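Local coordinates for ferric uptake regulation protein (Helicobacter pylori, PDB 2XIG) that probably represses genes as a dimeric metal-dependent transcription factor, using ferrous iron as cofactor to bind their operators, at residues L68-S78 with G86-K94. The protein carries 2 engineered substitutions. Sequence-based numbering, arbitrary orientation.
Sequences LNFLEKENFIS and GRRYEIAAK. Engineered in segment 68-78: Ser78 (natural residue Cys). With ZN (zinc ion), chain L.
Leu68 lies over one face of the Tyr89 ring: its CD1 is 4.2 Å from the ring centroid and 23° off the normal, a CH-pi contact displaced toward the CE2 rim. Ile77 approaches the same ring obliquely, its CD1 3.5 Å from Tyr89 CD1. With CG1 of Ile77 set between backbone N and carbonyl carbon (chi1 66°), the extended branch carries CD1 to the tyrosine. Val32 and Leu36 of helix 27-38 continue this apolar cluster.

The topology fits the winged helix of the Fur family: helix 61-73 ends in a Schellman motif (Phe76 N to Leu71 O, Asn75 N to Glu72 O; Asn75 at C-prime), and three residues lead into the antiparallel hairpin 77-82/86-91, probably the wing of the DNA-binding domain. Ser78, an engineered residue, and Glu90 form the hydrogen-bonded pair, with Ser78 N to Glu90 O at 2.8 Å and a return bond from Glu90 N to Ser78 O. Beyond the last bridge, Ala92 N still reaches Phe76 O at 3.1 Å, but from 41° out of the carbonyl plane.

On the sheet face shared with Ser78, Glu90 extends beyond CG to chelate zinc asymmetrically, OE2 at 2.0 Å and OE1 at 2.6 Å; His42, His97 and His99 complete the site. Lys94, also paired with Glu110, forms a salt bridge to Glu90 OE1. A water meets Tyr89 OH at 2.5 Å in the ring plane and donates to Asn69 OD1. Glu72 OE2 lies at the edge of the Arg87 guanidinium, near its plane, in a long salt bridge to NH2 (3.9 Å), while NH1 pairs with Glu81.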
ATOM      1  N   LEU C  68       7.377  25.915  -4.259  1.00 19.51           N
ATOM      2  CA  LEU C  68       7.398  24.780  -5.171  1.00 18.26           C
ATOM      3  C   LEU C  68       6.127  24.726  -6.011  1.00 24.27           C
ATOM      4  O   LEU C  68       6.177  24.456  -7.212  1.00 23.64           O
ATOM      5  CB  LEU C  68       7.584  23.461  -4.403  1.00 18.92           C
ATOM      6  CG  LEU C  68       8.991  23.229  -3.845  1.00 21.13           C
ATOM      7  CD1 LEU C  68       9.054  21.988  -2.954  1.00 22.36           C
ATOM      8  CD2 LEU C  68      10.015  23.119  -4.965  1.00 21.01           C
ATOM      9  N   ASN C  69       4.989  24.987  -5.382  1.00 20.10           N
ATOM     10  CA  ASN C  69       3.720  24.978  -6.108  1.00 23.40           C
ATOM     11  C   ASN C  69       3.673  26.029  -7.217  1.00 21.15           C
ATOM     12  O   ASN C  69       3.199  25.757  -8.315  1.00 22.23           O
ATOM     13  CB  ASN C  69       2.540  25.148  -5.152  1.00 21.65           C
ATOM     14  CG  ASN C  69       2.306  23.912  -4.288  1.00 29.38           C
ATOM     15  OD1 ASN C  69       2.535  22.786  -4.725  1.00 29.57           O
ATOM     16  ND2 ASN C  69       1.848  24.123  -3.058  1.00 31.04           N
ATOM     17  N   PHE C  70       4.159  27.226  -6.921  1.00 22.49           N
ATOM     18  CA  PHE C  70       4.232  28.280  -7.937  1.00 25.31           C
ATOM     19  C   PHE C  70       5.179  27.915  -9.080  1.00 27.99           C
ATOM     20  O   PHE C  70       4.818  27.982 -10.262  1.00 24.33           O
ATOM     21  CB  PHE C  70       4.697  29.602  -7.328  1.00 25.62           C
ATOM     22  CG  PHE C  70       4.906  30.690  -8.354  1.00 23.52           C
ATOM     23  CD1 PHE C  70       6.157  30.910  -8.909  1.00 21.03           C
ATOM     24  CD2 PHE C  70       3.840  31.462  -8.788  1.00 22.98           C
ATOM     25  CE1 PHE C  70       6.346  31.898  -9.865  1.00 30.87           C
ATOM     26  CE2 PHE C  70       4.025  32.455  -9.745  1.00 26.11           C
ATOM     27  CZ  PHE C  70       5.278  32.670 -10.282  1.00 31.09           C
ATOM     28  N   LEU C  71       6.407  27.559  -8.720  1.00 19.18           N
ATOM     29  CA  LEU C  71       7.418  27.217  -9.703  1.00 19.62           C
ATOM     30  C   LEU C  71       6.956  26.091 -10.600  1.00 17.38           C
ATOM     31  O   LEU C  71       7.248  26.080 -11.790  1.00 22.34           O
ATOM     32  CB  LEU C  71       8.727  26.820  -9.013  1.00 18.74           C
ATOM     33  CG  LEU C  71       9.476  27.928  -8.279  1.00 18.30           C
ATOM     34  CD1 LEU C  71      10.689  27.323  -7.594  1.00 20.97           C
ATOM     35  CD2 LEU C  71       9.892  29.070  -9.263  1.00 15.03           C
ATOM     36  N   GLU C  72       6.236  25.123 -10.035  1.00 19.74           N
ATOM     37  CA  GLU C  72       5.822  23.992 -10.838  1.00 22.28           C
ATOM     38  C   GLU C  72       4.653  24.369 -11.738  1.00 26.73           C
ATOM     39  O   GLU C  72       4.574  23.936 -12.889  1.00 28.47           O
ATOM     40  CB  GLU C  72       5.485  22.783  -9.952  1.00 31.58           C
ATOM     41  CG  GLU C  72       4.012  22.546  -9.737  1.00 39.76           C
ATOM     42  CD  GLU C  72       3.485  21.373 -10.539  1.00 45.67           C
ATOM     43  OE1 GLU C  72       3.906  21.194 -11.699  1.00 44.51           O
ATOM     44  OE2 GLU C  72       2.655  20.613  -9.994  1.00 53.50           O
ATOM     45  N   LYS C  73       3.747  25.193 -11.236  1.00 24.36           N
ATOM     46  CA  LYS C  73       2.621  25.570 -12.076  1.00 27.43           C
ATOM     47  C   LYS C  73       3.046  26.495 -13.219  1.00 31.71           C
ATOM     48  O   LYS C  73       2.418  26.500 -14.275  1.00 37.47           O
ATOM     49  CB  LYS C  73       1.474  26.142 -11.252  1.00 31.32           C
ATOM     50  CG  LYS C  73       1.400  27.630 -11.166  1.00 39.45           C
ATOM     51  CD  LYS C  73       0.063  28.024 -10.567  1.00 46.87           C
ATOM     52  CE  LYS C  73      -0.317  29.428 -10.966  1.00 55.57           C
ATOM     53  NZ  LYS C  73      -0.273  29.579 -12.449  1.00 59.22           N
ATOM     54  N   GLU C  74       4.128  27.246 -13.020  1.00 28.33           N
ATOM     55  CA  GLU C  74       4.689  28.095 -14.078  1.00 26.87           C
ATOM     56  C   GLU C  74       5.824  27.421 -14.868  1.00 27.56           C
ATOM     57  O   GLU C  74       6.534  28.073 -15.627  1.00 26.64           O
ATOM     58  CB  GLU C  74       5.183  29.419 -13.497  1.00 26.19           C
ATOM     59  CG  GLU C  74       4.087  30.271 -12.842  1.00 28.44           C
ATOM     60  CD  GLU C  74       2.994  30.669 -13.818  1.00 38.30           C
ATOM     61  OE1 GLU C  74       3.314  30.989 -14.983  1.00 34.51           O
ATOM     62  OE2 GLU C  74       1.812  30.667 -13.419  1.00 42.35           O
ATOM     63  N   ASN C  75       5.996  26.121 -14.670  1.00 22.52           N
ATOM     64  CA  ASN C  75       6.919  25.307 -15.464  1.00 27.65           C
ATOM     65  C   ASN C  75       8.411  25.619 -15.308  1.00 22.51           C
ATOM     66  O   ASN C  75       9.195  25.391 -16.230  1.00 21.76           O
ATOM     67  CB  ASN C  75       6.521  25.331 -16.943  1.00 33.36           C
ATOM     68  CG  ASN C  75       5.161  24.701 -17.190  1.00 47.36           C
ATOM     69  OD1 ASN C  75       4.540  24.150 -16.280  1.00 53.31           O
ATOM     70  ND2 ASN C  75       4.692  24.780 -18.427  1.00 51.12           N
ATOM     71  N   PHE C  76       8.803  26.127 -14.142  1.00 17.25           N
ATOM     72  CA  PHE C  76      10.223  26.319 -13.851  1.00 19.91           C
ATOM     73  C   PHE C  76      10.846  25.024 -13.333  1.00 17.59           C
ATOM     74  O   PHE C  76      12.062  24.825 -13.425  1.00 19.67           O
ATOM     75  CB  PHE C  76      10.435  27.455 -12.846  1.00 18.64           C
ATOM     76  CG  PHE C  76      10.203  28.826 -13.424  1.00 23.86           C
ATOM     77  CD1 PHE C  76      11.175  29.438 -14.194  1.00 24.17           C
ATOM     78  CD2 PHE C  76       9.005  29.491 -13.215  1.00 23.84           C
ATOM     79  CE1 PHE C  76      10.960  30.698 -14.738  1.00 22.05           C
ATOM     80  CE2 PHE C  76       8.787  30.742 -13.756  1.00 21.97           C
ATOM     81  CZ  PHE C  76       9.767  31.346 -14.524  1.00 23.02           C
ATOM     82  N   ILE C  77      10.003  24.159 -12.777  1.00 16.92           N
ATOM     83  CA  ILE C  77      10.448  22.878 -12.241  1.00 16.37           C
ATOM     84  C   ILE C  77       9.442  21.796 -12.617  1.00 16.10           C
ATOM     85  O   ILE C  77       8.298  22.109 -12.956  1.00 23.13           O
ATOM     86  CB  ILE C  77      10.628  22.931 -10.698  1.00 17.18           C
ATOM     87  CG1 ILE C  77       9.282  23.134  -9.994  1.00 20.86           C
ATOM     88  CG2 ILE C  77      11.601  24.031 -10.309  1.00 16.01           C
ATOM     89  CD1 ILE C  77       9.379  23.213  -8.463  1.00 15.19           C
ATOM     90  N   SER C  78       9.878  20.536 -12.570  1.00 14.28           N
ATOM     91  CA  SER C  78       9.026  19.382 -12.837  1.00 15.52           C
ATOM     92  C   SER C  78       8.924  18.546 -11.569  1.00 18.51           C
ATOM     93  O   SER C  78       9.883  18.473 -10.795  1.00 16.64           O
ATOM     94  CB  SER C  78       9.636  18.504 -13.931  1.00 20.54           C
ATOM     95  OG  SER C  78      10.162  19.289 -14.986  1.00 28.67           O
ATOM     96  N   GLY C  86       7.525   9.425  -2.811  1.00 34.01           N
ATOM     97  CA  GLY C  86       6.744  10.626  -2.580  1.00 33.59           C
ATOM     98  C   GLY C  86       6.950  11.583  -3.738  1.00 32.73           C
ATOM     99  O   GLY C  86       7.275  11.150  -4.846  1.00 34.29           O
ATOM    100  N   ARG C  87       6.772  12.876  -3.487  1.00 30.84           N
ATOM    101  CA  ARG C  87       6.961  13.888  -4.526  1.00 28.05           C
ATOM    102  C   ARG C  87       8.413  14.333  -4.552  1.00 26.06           C
ATOM    103  O   ARG C  87       8.992  14.645  -3.513  1.00 28.74           O
ATOM    104  CB  ARG C  87       6.042  15.093  -4.298  1.00 30.94           C
ATOM    105  CG  ARG C  87       4.572  14.817  -4.576  1.00 40.26           C
ATOM    106  CD  ARG C  87       3.684  16.010  -4.208  1.00 47.01           C
ATOM    107  NE  ARG C  87       3.622  17.015  -5.268  1.00 52.39           N
ATOM    108  CZ  ARG C  87       2.642  17.103  -6.163  1.00 53.65           C
ATOM    109  NH1 ARG C  87       1.636  16.244  -6.129  1.00 55.58           N
ATOM    110  NH2 ARG C  87       2.667  18.047  -7.094  1.00 54.31           N
ATOM    111  N   ARG C  88       9.012  14.346  -5.739  1.00 18.95           N
ATOM    112  CA  ARG C  88      10.374  14.824  -5.867  1.00 15.33           C
ATOM    113  C   ARG C  88      10.484  15.775  -7.059  1.00 14.71           C
ATOM    114  O   ARG C  88       9.759  15.631  -8.033  1.00 16.72           O
ATOM    115  CB  ARG C  88      11.363  13.661  -5.964  1.00 21.30           C
ATOM    116  CG  ARG C  88      11.572  12.979  -4.606  1.00 28.06           C
ATOM    117  CD  ARG C  88      12.671  11.953  -4.608  1.00 37.87           C
ATOM    118  NE  ARG C  88      13.424  11.991  -3.354  1.00 43.36           N
ATOM    119  CZ  ARG C  88      12.944  11.594  -2.179  1.00 44.67           C
ATOM    120  NH1 ARG C  88      11.712  11.129  -2.094  1.00 48.72           N
ATOM    121  NH2 ARG C  88      13.696  11.665  -1.087  1.00 40.70           N
ATOM    122  N   TYR C  89      11.380  16.743  -6.947  1.00 14.84           N
ATOM    123  CA  TYR C  89      11.405  17.869  -7.880  1.00 15.14           C
ATOM    124  C   TYR C  89      12.730  18.003  -8.610  1.00 19.07           C
ATOM    125  O   TYR C  89      13.785  17.624  -8.099  1.00 18.47           O
ATOM    126  CB  TYR C  89      11.111  19.176  -7.132  1.00 17.81           C
ATOM    127  CG  TYR C  89       9.691  19.292  -6.623  1.00 19.62           C
ATOM    128  CD1 TYR C  89       8.725  19.953  -7.363  1.00 22.90           C
ATOM    129  CD2 TYR C  89       9.314  18.737  -5.399  1.00 18.82           C
ATOM    130  CE1 TYR C  89       7.427  20.065  -6.908  1.00 26.04           C
ATOM    131  CE2 TYR C  89       8.016  18.837  -4.939  1.00 23.43           C
ATOM    132  CZ  TYR C  89       7.078  19.502  -5.697  1.00 25.62           C
ATOM    133  OH  TYR C  89       5.787  19.609  -5.254  1.00 24.83           O
ATOM    134  N   GLU C  90      12.667  18.576  -9.810  1.00 16.07           N
ATOM    135  CA  GLU C  90      13.867  18.832 -10.574  1.00 18.66           C
ATOM    136  C   GLU C  90      13.652  20.056 -11.447  1.00 15.73           C
ATOM    137  O   GLU C  90      12.514  20.453 -11.728  1.00 16.52           O
ATOM    138  CB  GLU C  90      14.206  17.631 -11.449  1.00 17.25           C
ATOM    139  CG  GLU C  90      13.070  17.228 -12.372  1.00 21.34           C
ATOM    140  CD  GLU C  90      13.417  16.022 -13.223  1.00 23.04           C
ATOM    141  OE1 GLU C  90      14.574  15.938 -13.691  1.00 16.23           O
ATOM    142  OE2 GLU C  90      12.527  15.163 -13.419  1.00 22.77           O
ATOM    143  N   ILE C  91      14.753  20.649 -11.876  1.00 15.60           N
ATOM    144  CA  ILE C  91      14.690  21.820 -12.734  1.00 14.88           C
ATOM    145  C   ILE C  91      14.080  21.401 -14.078  1.00 21.42           C
ATOM    146  O   ILE C  91      14.351  20.309 -14.573  1.00 23.05           O
ATOM    147  CB  ILE C  91      16.106  22.427 -12.898  1.00 18.96           C
ATOM    148  CG1 ILE C  91      16.045  23.875 -13.392  1.00 21.67           C
ATOM    149  CG2 ILE C  91      16.991  21.528 -13.762  1.00 19.12           C
ATOM    150  CD1 ILE C  91      15.477  24.851 -12.374  1.00 18.97           C
ATOM    151  N   ALA C  92      13.228  22.250 -14.646  1.00 16.84           N
ATOM    152  CA  ALA C  92      12.508  21.915 -15.871  1.00 15.42           C
ATOM    153  C   ALA C  92      13.409  21.993 -17.103  1.00 21.87           C
ATOM    154  O   ALA C  92      13.144  21.343 -18.109  1.00 22.96           O
ATOM    155  CB  ALA C  92      11.299  22.830 -16.045  1.00 17.18           C
ATOM    156  N   ALA C  93      14.471  22.786 -17.011  1.00 21.06           N
ATOM    157  CA  ALA C  93      15.358  23.018 -18.157  1.00 21.66           C
ATOM    158  C   ALA C  93      16.339  21.861 -18.399  1.00 22.14           C
ATOM    159  O   ALA C  93      17.556  22.040 -18.316  1.00 22.48           O
ATOM    160  CB  ALA C  93      16.107  24.328 -17.974  1.00 16.77           C
ATOM    161  N   LYS C  94      15.785  20.683 -18.689  1.00 17.57           N
ATOM    162  CA  LYS C  94      16.537  19.452 -18.950  1.00 14.12           C
ATOM    163  C   LYS C  94      15.885  18.730 -20.127  1.00 20.48           C
ATOM    164  O   LYS C  94      14.677  18.840 -20.329  1.00 20.58           O
ATOM    165  CB  LYS C  94      16.529  18.515 -17.716  1.00 17.12           C
ATOM    166  CG  LYS C  94      17.485  18.903 -16.583  1.00 17.21           C
ATOM    167  CD  LYS C  94      17.203  18.121 -15.262  1.00 17.15           C
ATOM    168  CE  LYS C  94      17.503  16.629 -15.369  1.00 21.97           C
ATOM    169  NZ  LYS C  94      17.327  15.950 -14.011  1.00 22.04           N
TER
HETATM  170 ZN    ZN L1151      13.663  13.542 -13.912  1.00 21.04          ZN
HETATM  171  O   HOH W   1       4.185  21.062  -6.525  1.00 39.76           O
HETATM  172  O   HOH W   2      13.776  25.450 -15.578  1.00 22.82           O
HETATM  173  O   HOH W   3      12.654  18.260 -16.001  1.00 22.27           O